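Local coordinates for pili retraction protein PilT (Thermus thermophilus, PDB 5FL3) that probably binds and hydrolyses ATP to power the retraction of type IV pili, at residues V111-F115 against E116-L120; V333-T337 against E338-S342; Y82-P85 against G86-R89; G119-R122 against E123-E126. All blocks are in the same frame, centred on the assembly; numbering follows the deposited sequence.

How the interactions relate
In chain order, interaction 3 comes first, then interaction 1, interaction 4 and interaction 2. Interaction 3 is the hairpin turn between strands 78-84 and 88-97 of the antiparallel six-stranded sheet, with its centre about 23 Å from that of interaction 1. Interactions 1 and 4 run on from one another: they share G119 and L120, their centres are about 9 Å apart, and together they take the chain from the turn that meets the adenine of ADP into helix 122-130. A salt bridge from E116 to R122 joins them. Interaction 2 closes helix 328-337, about 19 Å from both by centres. Only interaction 1 touches the nucleotide, through L118, while interaction 3 lies away from it.

Interaction 1: V111-F115 against E116-L120; sequences VIPSF and EALGL. With ADP (adenosine-5'-diphosphate), chain B.
With chi1 at 70°, S114 holds its OG between its own backbone N and carbonyl carbon, from where the hydroxyl oxygen accepts the N-H of A117. F115 turns the other way: its CG lies beside the backbone N, chi1 -68°, and the ring reaches L120. The S114 OG to A117 N bond is 2.9 Å long and nearly straight, at 168°, and makes S114 the N-cap of the short helix 115-118. Further into the turn, L118 N donates to S114 O.

The helix ends almost as soon as it begins. G119, at positive phi, makes the exit in a Schellman motif, with L120 N bonded to F115 O at 2.9 Å and G119 N to E116 O at 3.1 Å. The hydrophobic pair that commonly accompanies this motif is present as well: L120 CD1 sits at the edge of the F115 ring, near its plane, 3.8 Å from CD1 of F115.

On the nucleotide side, L118 contributes both backbone and side chain. Its carbonyl O accepts the adenine amino group, N6 of ADP, at 2.6 Å, while its CD2 lies 3.6 Å from that same N6. CB of P113 packs on this methyl, 3.5 Å from L118 CD2, and T148 of the P-loop helix 146-160 touches the L118 side chain too.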
loop_
_atom_site.group_PDB
_atom_site.type_symbol
_atom_site.label_atom_id
_atom_site.label_comp_id
_atom_site.label_asym_id
_atom_site.label_seq_id
_atom_site.Cartn_x
_atom_site.Cartn_y
_atom_site.Cartn_z
ATOM N N VAL A 111 12.302 7.220 4.414
ATOM C CA VAL A 111 12.851 6.215 5.308
ATOM C C VAL A 111 12.038 4.931 5.199
ATOM O O VAL A 111 10.864 4.895 5.565
ATOM C CB VAL A 111 12.874 6.709 6.769
ATOM C CG1 VAL A 111 13.190 5.561 7.707
ATOM C CG2 VAL A 111 13.885 7.840 6.925
ATOM N N ILE A 112 12.679 3.884 4.693
ATOM C CA ILE A 112 12.001 2.648 4.373
ATOM C C ILE A 112 12.212 1.594 5.435
ATOM O O ILE A 112 13.334 1.165 5.676
ATOM C CB ILE A 112 12.471 2.076 3.035
ATOM C CG1 ILE A 112 12.038 3.001 1.894
ATOM C CG2 ILE A 112 11.937 0.646 2.848
ATOM C CD1 ILE A 112 12.634 2.620 0.555
ATOM N N PRO A 113 11.116 1.161 6.062
ATOM C CA PRO A 113 11.175 0.160 7.125
ATOM C C PRO A 113 11.730 -1.161 6.604
ATOM O O PRO A 113 11.547 -1.471 5.426
ATOM C CB PRO A 113 9.705 0.019 7.546
ATOM C CG PRO A 113 9.031 1.272 7.049
ATOM C CD PRO A 113 9.734 1.597 5.786
ATOM N N SER A 114 12.402 -1.921 7.463
ATOM C CA SER A 114 12.850 -3.259 7.103
ATOM C C SER A 114 11.697 -4.261 7.084
ATOM O O SER A 114 10.656 -4.028 7.706
ATOM C CB SER A 114 13.894 -3.738 8.090
ATOM O OG SER A 114 13.274 -3.976 9.332
ATOM N N PHE A 115 11.901 -5.382 6.400
ATOM C CA PHE A 115 10.917 -6.452 6.378
ATOM C C PHE A 115 10.553 -6.819 7.795
ATOM O O PHE A 115 9.377 -7.025 8.122
ATOM C CB PHE A 115 11.449 -7.686 5.657
ATOM C CG PHE A 115 11.644 -7.493 4.189
ATOM C CD1 PHE A 115 10.694 -6.825 3.434
ATOM C CD2 PHE A 115 12.789 -7.966 3.562
ATOM C CE1 PHE A 115 10.878 -6.645 2.071
ATOM C CE2 PHE A 115 12.981 -7.792 2.205
ATOM C CZ PHE A 115 12.033 -7.133 1.457
ATOM N N GLU A 116 11.580 -6.880 8.640
ATOM C CA GLU A 116 11.394 -7.331 10.015
ATOM C C GLU A 116 10.566 -6.328 10.792
ATOM O O GLU A 116 9.643 -6.722 11.498
ATOM C CB GLU A 116 12.740 -7.571 10.706
ATOM C CG GLU A 116 13.448 -8.860 10.261
ATOM C CD GLU A 116 14.246 -8.688 8.980
ATOM O OE1 GLU A 116 14.566 -7.538 8.616
ATOM O OE2 GLU A 116 14.560 -9.705 8.335
ATOM N N ALA A 117 10.891 -5.041 10.654
ATOM C CA ALA A 117 10.046 -3.967 11.180
ATOM C C ALA A 117 8.577 -4.102 10.754
ATOM O O ALA A 117 7.675 -3.852 11.541
ATOM C CB ALA A 117 10.580 -2.623 10.748
ATOM N N LEU A 118 8.345 -4.514 9.512
ATOM C CA LEU A 118 6.988 -4.567 8.969
ATOM C C LEU A 118 6.258 -5.846 9.332
ATOM O O LEU A 118 5.065 -5.974 9.065
ATOM C CB LEU A 118 7.016 -4.413 7.441
ATOM C CG LEU A 118 7.563 -3.060 6.990
ATOM C CD1 LEU A 118 7.489 -2.899 5.476
ATOM C CD2 LEU A 118 6.829 -1.940 7.720
ATOM N N GLY A 119 6.973 -6.795 9.932
ATOM C CA GLY A 119 6.421 -8.109 10.182
ATOM C C GLY A 119 6.176 -8.916 8.922
ATOM O O GLY A 119 5.223 -9.695 8.864
ATOM N N LEU A 120 7.024 -8.717 7.908
ATOM C CA LEU A 120 6.954 -9.446 6.635
ATOM C C LEU A 120 8.056 -10.500 6.602
ATOM O O LEU A 120 9.232 -10.164 6.773
ATOM C CB LEU A 120 7.129 -8.500 5.441
ATOM C CG LEU A 120 6.224 -7.317 5.091
ATOM C CD1 LEU A 120 7.021 -6.305 4.282
ATOM C CD2 LEU A 120 5.062 -7.791 4.259
HETATM P PB ADP B . -2.122 1.380 2.368
HETATM O O1B ADP B . -3.115 2.528 2.481
HETATM O O2B ADP B . -2.759 0.008 2.432
HETATM O O3B ADP B . -1.124 1.519 1.242
HETATM P PA ADP B . 0.067 2.344 4.030
HETATM O O1A ADP B . -0.225 3.762 3.571
HETATM O O2A ADP B . 1.369 1.647 3.649
HETATM O O3A ADP B . -1.233 1.426 3.714
HETATM O "O5'" ADP B . 0.006 2.295 5.640
HETATM C "C5'" ADP B . -0.848 3.132 6.422
HETATM C "C4'" ADP B . -0.154 3.333 7.772
HETATM O "O4'" ADP B . 0.175 2.064 8.349
HETATM C "C3'" ADP B . 1.141 4.125 7.649
HETATM O "O3'" ADP B . 1.067 5.171 8.619
HETATM C "C2'" ADP B . 2.260 3.134 7.961
HETATM O "O2'" ADP B . 3.290 3.692 8.784
HETATM C "C1'" ADP B . 1.566 2.001 8.705
HETATM N N9 ADP B . 2.120 0.658 8.358
HETATM C C8 ADP B . 2.425 0.226 7.114
HETATM N N7 ADP B . 2.900 -1.048 7.120
HETATM C C5 ADP B . 2.911 -1.458 8.407
HETATM C C6 ADP B . 3.295 -2.696 9.127
HETATM N N6 ADP B . 3.764 -3.759 8.437
HETATM N N1 ADP B . 3.145 -2.716 10.488
HETATM C C2 ADP B . 2.669 -1.656 11.175
HETATM N N3 ADP B . 2.297 -0.500 10.584
HETATM C C4 ADP B . 2.395 -0.336 9.228
#

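Interaction 2: V333-T337 against E338-S342; sequences VELYT and EGLIS
The shortest sound polar bond here runs from G339 N to Y336 O, 2.7 Å. The donor stands well above the plane of the Y336 carbonyl, 59° out of it, and so does not use a lone pair. Its companion, from L340 N to L335 O at 2.9 Å, arrives much more nearly head-on. Together with the positive phi of G339 the two bonds form a Schellman motif, the classic way of ending an alpha-helix, here helix 328-337. E338 N adds a weak bond to E334 O.

The apolar contact expected of such a motif follows: L335 and L340, which come before and after the turn in sequence, meet through their methyls, with CD2 of L335 3.7 Å from CD1 of L340. I341 joins them from further along. Its CG1 takes the position between backbone N and carbonyl carbon, chi1 53°, and the chain then extends until CD1 is 3.7 Å from CB of L335. Beside it, I341 O lies at the edge of the Y336 ring, near its plane, 3.3 Å from CD1 of Y336.

E334 and E338 run side by side in the same direction, and OE2 of E334 is 4.1 Å from OE1 of E338, two like charges that solvent can screen, since both side chains are exposed.

S342 caps the next helix, 343-349, through D345 N. Y336 packs on L343 of that helix and L360 of helix 353-361, while L335 and I341 rest on V288 of strand 287-295.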
loop_
_atom_site.group_PDB
_atom_site.type_symbol
_atom_site.label_atom_id
_atom_site.label_comp_id
_atom_site.label_asym_id
_atom_site.label_seq_id
_atom_site.Cartn_x
_atom_site.Cartn_y
_atom_site.Cartn_z
ATOM N N VAL A 333 -4.118 -16.865 14.775
ATOM C CA VAL A 333 -3.757 -17.816 15.820
ATOM C C VAL A 333 -2.335 -17.551 16.321
ATOM O O VAL A 333 -2.110 -17.350 17.520
ATOM C CB VAL A 333 -3.864 -19.270 15.308
ATOM C CG1 VAL A 333 -2.969 -20.183 16.107
ATOM C CG2 VAL A 333 -5.312 -19.747 15.343
ATOM N N GLU A 334 -1.391 -17.511 15.386
ATOM C CA GLU A 334 0.015 -17.292 15.700
ATOM C C GLU A 334 0.248 -15.938 16.378
ATOM O O GLU A 334 1.086 -15.814 17.263
ATOM C CB GLU A 334 0.852 -17.412 14.420
ATOM C CG GLU A 334 2.347 -17.289 14.629
ATOM C CD GLU A 334 3.146 -17.542 13.355
ATOM O OE1 GLU A 334 2.548 -17.959 12.330
ATOM O OE2 GLU A 334 4.380 -17.315 13.380
ATOM N N LEU A 335 -0.501 -14.922 15.964
ATOM C CA LEU A 335 -0.374 -13.594 16.566
ATOM C C LEU A 335 -1.016 -13.557 17.951
ATOM O O LEU A 335 -0.462 -12.964 18.881
ATOM C CB LEU A 335 -0.991 -12.513 15.654
ATOM C CG LEU A 335 -0.152 -12.152 14.417
ATOM C CD1 LEU A 335 -0.987 -11.469 13.345
ATOM C CD2 LEU A 335 1.060 -11.291 14.802
ATOM N N TYR A 336 -2.186 -14.188 18.076
ATOM C CA TYR A 336 -2.883 -14.266 19.357
ATOM C C TYR A 336 -2.075 -15.039 20.402
ATOM O O TYR A 336 -1.792 -14.492 21.473
ATOM C CB TYR A 336 -4.258 -14.910 19.216
ATOM C CG TYR A 336 -4.933 -15.042 20.552
ATOM C CD1 TYR A 336 -5.272 -13.911 21.282
ATOM C CD2 TYR A 336 -5.190 -16.287 21.113
ATOM C CE1 TYR A 336 -5.873 -14.008 22.517
ATOM C CE2 TYR A 336 -5.800 -16.397 22.352
ATOM C CZ TYR A 336 -6.139 -15.251 23.054
ATOM O OH TYR A 336 -6.740 -15.331 24.298
ATOM N N THR A 337 -1.694 -16.284 20.100
ATOM C CA THR A 337 -0.941 -17.082 21.070
ATOM C C THR A 337 0.336 -16.387 21.497
ATOM O O THR A 337 0.764 -16.541 22.648
ATOM C CB THR A 337 -0.542 -18.472 20.556
ATOM O OG1 THR A 337 0.577 -18.347 19.668
ATOM C CG2 THR A 337 -1.709 -19.184 19.889
ATOM N N GLU A 338 0.939 -15.620 20.590
ATOM C CA GLU A 338 2.171 -14.889 20.902
ATOM C C GLU A 338 1.914 -13.592 21.618
ATOM O O GLU A 338 2.844 -12.869 21.949
ATOM C CB GLU A 338 2.956 -14.599 19.642
ATOM C CG GLU A 338 3.722 -15.785 19.151
ATOM C CD GLU A 338 4.630 -15.416 18.017
ATOM O OE1 GLU A 338 4.107 -15.202 16.900
ATOM O OE2 GLU A 338 5.859 -15.324 18.254
ATOM N N GLY A 339 0.645 -13.282 21.831
ATOM C CA GLY A 339 0.285 -12.126 22.627
ATOM C C GLY A 339 0.531 -10.803 21.936
ATOM O O GLY A 339 0.817 -9.806 22.594
ATOM N N LEU A 340 0.406 -10.787 20.609
ATOM C CA LEU A 340 0.564 -9.552 19.841
ATOM C C LEU A 340 -0.794 -8.901 19.535
ATOM O O LEU A 340 -0.871 -7.701 19.260
ATOM C CB LEU A 340 1.338 -9.830 18.556
ATOM C CG LEU A 340 2.835 -10.110 18.758
ATOM C CD1 LEU A 340 3.481 -10.666 17.481
ATOM C CD2 LEU A 340 3.552 -8.852 19.219
ATOM N N ILE A 341 -1.865 -9.690 19.607
ATOM C CA ILE A 341 -3.223 -9.164 19.460
ATOM C C ILE A 341 -4.173 -9.761 20.505
ATOM O O ILE A 341 -3.932 -10.854 21.032
ATOM C CB ILE A 341 -3.802 -9.440 18.040
ATOM C CG1 ILE A 341 -3.700 -10.925 17.685
ATOM C CG2 ILE A 341 -3.087 -8.613 16.999
ATOM C CD1 ILE A 341 -4.363 -11.302 16.365
ATOM N N SER A 342 -5.258 -9.046 20.795
ATOM C CA SER A 342 -6.257 -9.545 21.730
ATOM C C SER A 342 -7.080 -10.642 21.085
ATOM O O SER A 342 -7.056 -10.816 19.866
ATOM C CB SER A 342 -7.174 -8.431 22.197
ATOM O OG SER A 342 -8.014 -8.015 21.143
#

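Interaction 3: Y82-P85 against G86-R89; sequences YTIP and GVAR
The I84 carbonyl is the flat group around which this turn is arranged: A88 N approaches its oxygen within the carbonyl plane, and V87 N comes in tilted 18° from it. The oxygen therefore accepts two backbone donors, at 3.2 Å from A88 N and 2.8 Å from V87 N. I84 repays one of them, its own N donating to A88 O at 3.0 Å, so that the two residues form an antiparallel hydrogen-bonded pair. On the next rung outward, T83 and R89 make a non-hydrogen-bonded pair.

Because V87 and A88 both stand opposite the single residue I84, the arrangement is a classic beta bulge, set right beside the turn of the hairpin between strands 78-84 and 88-97. I84-V87 is a type II beta turn, with P85 and G86 at its two central positions, G86 with positive phi.

Side chains divide between the two faces of the sheet. I84 and A88 share one, where A88 packs on V107 of strand 100-108, and I84 also leans toward the turn: its CG2, anti to the backbone N, lies 3.6 Å from CG2 of V87. I84 touches V13 and L16 of helix 11-21, and V87 touches K17 of the same helix. On the face that T83 shares with R89 the two side chains lie alongside each other, pointing the same way, with CG2 of T83 4.0 Å from CG of R89. That methyl also rests 3.3 Å from A88 O. Beyond this contact the R89 chain extends as far as NE, which forms a long, weak ion pair with E110.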
loop_
_atom_site.group_PDB
_atom_site.type_symbol
_atom_site.label_atom_id
_atom_site.label_comp_id
_atom_site.label_asym_id
_atom_site.label_seq_id
_atom_site.Cartn_x
_atom_site.Cartn_y
_atom_site.Cartn_z
ATOM N N TYR A 82 5.628 20.801 -0.337
ATOM C CA TYR A 82 6.293 21.707 0.571
ATOM C C TYR A 82 7.348 20.949 1.365
ATOM O O TYR A 82 7.102 19.842 1.844
ATOM C CB TYR A 82 5.288 22.378 1.495
ATOM C CG TYR A 82 5.944 23.107 2.642
ATOM C CD1 TYR A 82 6.491 24.375 2.466
ATOM C CD2 TYR A 82 6.019 22.527 3.901
ATOM C CE1 TYR A 82 7.099 25.035 3.508
ATOM C CE2 TYR A 82 6.625 23.181 4.950
ATOM C CZ TYR A 82 7.164 24.433 4.750
ATOM O OH TYR A 82 7.762 25.080 5.806
ATOM N N THR A 83 8.530 21.539 1.498
ATOM C CA THR A 83 9.610 20.848 2.186
ATOM C C THR A 83 10.184 21.622 3.366
ATOM O O THR A 83 10.456 22.813 3.263
ATOM C CB THR A 83 10.733 20.547 1.225
ATOM O OG1 THR A 83 10.168 20.092 -0.004
ATOM C CG2 THR A 83 11.649 19.477 1.804
ATOM N N ILE A 84 10.344 20.947 4.494
ATOM C CA ILE A 84 11.148 21.503 5.566
ATOM C C ILE A 84 12.500 20.802 5.503
ATOM O O ILE A 84 12.623 19.636 5.912
ATOM C CB ILE A 84 10.516 21.315 6.945
ATOM C CG1 ILE A 84 9.106 21.886 6.972
ATOM C CG2 ILE A 84 11.362 21.993 8.020
ATOM C CD1 ILE A 84 8.423 21.651 8.295
ATOM N N PRO A 85 13.511 21.503 4.958
ATOM C CA PRO A 85 14.841 20.936 4.691
ATOM C C PRO A 85 15.355 20.058 5.826
ATOM O O PRO A 85 15.415 20.485 6.978
ATOM C CB PRO A 85 15.705 22.178 4.506
ATOM C CG PRO A 85 14.756 23.159 3.858
ATOM C CD PRO A 85 13.435 22.925 4.565
ATOM N N GLY A 86 15.663 18.810 5.495
ATOM C CA GLY A 86 16.215 17.886 6.461
ATOM C C GLY A 86 15.245 17.477 7.539
ATOM O O GLY A 86 15.655 17.013 8.597
ATOM N N VAL A 87 13.952 17.638 7.278
ATOM C CA VAL A 87 12.926 17.217 8.236
ATOM C C VAL A 87 11.894 16.305 7.565
ATOM O O VAL A 87 11.716 15.151 7.960
ATOM C CB VAL A 87 12.226 18.435 8.869
ATOM C CG1 VAL A 87 11.152 17.990 9.838
ATOM C CG2 VAL A 87 13.245 19.321 9.572
ATOM N N ALA A 88 11.228 16.824 6.542
ATOM C CA ALA A 88 10.239 16.048 5.820
ATOM C C ALA A 88 9.876 16.708 4.513
ATOM O O ALA A 88 10.101 17.913 4.317
ATOM C CB ALA A 88 8.997 15.863 6.655
ATOM N N ARG A 89 9.309 15.895 3.625
ATOM C CA ARG A 89 8.626 16.363 2.426
ATOM C C ARG A 89 7.145 16.099 2.585
ATOM O O ARG A 89 6.748 14.998 3.012
ATOM C CB ARG A 89 9.142 15.665 1.170
ATOM C CG ARG A 89 10.642 15.738 0.960
ATOM C CD ARG A 89 10.960 15.712 -0.520
ATOM N NE ARG A 89 12.385 15.534 -0.781
ATOM C CZ ARG A 89 12.927 15.518 -1.998
ATOM N NH1 ARG A 89 12.164 15.687 -3.082
ATOM N NH2 ARG A 89 14.237 15.343 -2.138
#

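Interaction 4: G119-R122 against E123-E126; sequences GLPR and EVME
Among the charged groups, R122 and E126, one helical turn apart, form a salt bridge with NH1 of R122 2.7 Å from OE2 of E126. The carboxylate oxygen lies at the edge of the guanidinium and in its plane, yet the two flat groups are turned 70° against each other, and OE2 is used on its anti side. R122 leaves the backbone with CG anti to N and then bends at chi3, -68°, which swings the guanidinium round so that NH1 points at OE2 of E126. Its NE is held separately, by a salt bridge to E116.

Backbone bonds start the helix, with P121 at the N-cap position: M125 N donates to P121 O at 3.1 Å and E126 N to R122 O at 3.0 Å.

Two looser apolar contacts complete the set. The P121 ring lies alongside V124, CG of P121 being 4.1 Å from CB of V124, and CG of M125 comes equally near CB of L120.

Around the start of helix 122-130, P121 touches L291 and I293 of strand 287-295, M125 meets L274 of strand 270-280 and F115 of helix 115-118, and E126 reaches H156 on helix 146-160.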
loop_
_atom_site.group_PDB
_atom_site.type_symbol
_atom_site.label_atom_id
_atom_site.label_comp_id
_atom_site.label_asym_id
_atom_site.label_seq_id
_atom_site.Cartn_x
_atom_site.Cartn_y
_atom_site.Cartn_z
ATOM N N GLY A 119 6.973 -6.795 9.932
ATOM C CA GLY A 119 6.421 -8.109 10.182
ATOM C C GLY A 119 6.176 -8.916 8.922
ATOM O O GLY A 119 5.223 -9.695 8.864
ATOM N N LEU A 120 7.024 -8.717 7.908
ATOM C CA LEU A 120 6.954 -9.446 6.635
ATOM C C LEU A 120 8.056 -10.500 6.602
ATOM O O LEU A 120 9.232 -10.164 6.773
ATOM C CB LEU A 120 7.129 -8.500 5.441
ATOM C CG LEU A 120 6.224 -7.317 5.091
ATOM C CD1 LEU A 120 7.021 -6.305 4.282
ATOM C CD2 LEU A 120 5.062 -7.791 4.259
ATOM N N PRO A 121 7.693 -11.770 6.373
ATOM C CA PRO A 121 8.684 -12.865 6.431
ATOM C C PRO A 121 9.790 -12.726 5.382
ATOM O O PRO A 121 9.540 -12.801 4.170
ATOM C CB PRO A 121 7.848 -14.126 6.187
ATOM C CG PRO A 121 6.530 -13.630 5.600
ATOM C CD PRO A 121 6.317 -12.252 6.166
ATOM N N ARG A 122 11.016 -12.548 5.870
ATOM C CA ARG A 122 12.135 -12.152 5.037
ATOM C C ARG A 122 12.378 -13.107 3.889
ATOM O O ARG A 122 12.614 -12.676 2.753
ATOM C CB ARG A 122 13.410 -12.022 5.868
ATOM C CG ARG A 122 14.641 -11.775 4.993
ATOM C CD ARG A 122 15.775 -11.081 5.729
ATOM N NE ARG A 122 15.458 -9.698 6.088
ATOM C CZ ARG A 122 15.661 -8.657 5.282
ATOM N NH1 ARG A 122 16.164 -8.844 4.065
ATOM N NH2 ARG A 122 15.349 -7.432 5.686
ATOM N N GLU A 123 12.306 -14.397 4.188
ATOM C CA GLU A 123 12.638 -15.430 3.218
ATOM C C GLU A 123 11.655 -15.416 2.062
ATOM O O GLU A 123 12.050 -15.475 0.900
ATOM C CB GLU A 123 12.657 -16.800 3.888
ATOM C CG GLU A 123 13.485 -17.832 3.149
ATOM C CD GLU A 123 13.325 -19.220 3.732
ATOM O OE1 GLU A 123 12.848 -19.322 4.889
ATOM O OE2 GLU A 123 13.657 -20.203 3.028
ATOM N N VAL A 124 10.374 -15.310 2.382
ATOM C CA VAL A 124 9.339 -15.164 1.367
ATOM C C VAL A 124 9.551 -13.921 0.499
ATOM O O VAL A 124 9.434 -13.978 -0.729
ATOM C CB VAL A 124 7.954 -15.082 2.013
ATOM C CG1 VAL A 124 6.902 -14.724 0.981
ATOM C CG2 VAL A 124 7.625 -16.398 2.702
ATOM N N MET A 125 9.864 -12.797 1.135
ATOM C CA MET A 125 10.018 -11.550 0.407
ATOM C C MET A 125 11.161 -11.648 -0.603
ATOM O O MET A 125 10.976 -11.421 -1.801
ATOM C CB MET A 125 10.259 -10.393 1.370
ATOM C CG MET A 125 9.061 -10.027 2.221
ATOM S SD MET A 125 7.536 -9.688 1.313
ATOM C CE MET A 125 6.641 -11.226 1.518
ATOM N N GLU A 126 12.338 -12.012 -0.114
ATOM C CA GLU A 126 13.512 -12.127 -0.971
ATOM C C GLU A 126 13.316 -13.134 -2.102
ATOM O O GLU A 126 13.861 -12.981 -3.202
ATOM C CB GLU A 126 14.728 -12.499 -0.127
ATOM C CG GLU A 126 15.108 -11.386 0.818
ATOM C CD GLU A 126 16.245 -11.752 1.716
ATOM O OE1 GLU A 126 16.623 -12.941 1.718
ATOM O OE2 GLU A 126 16.757 -10.853 2.423
#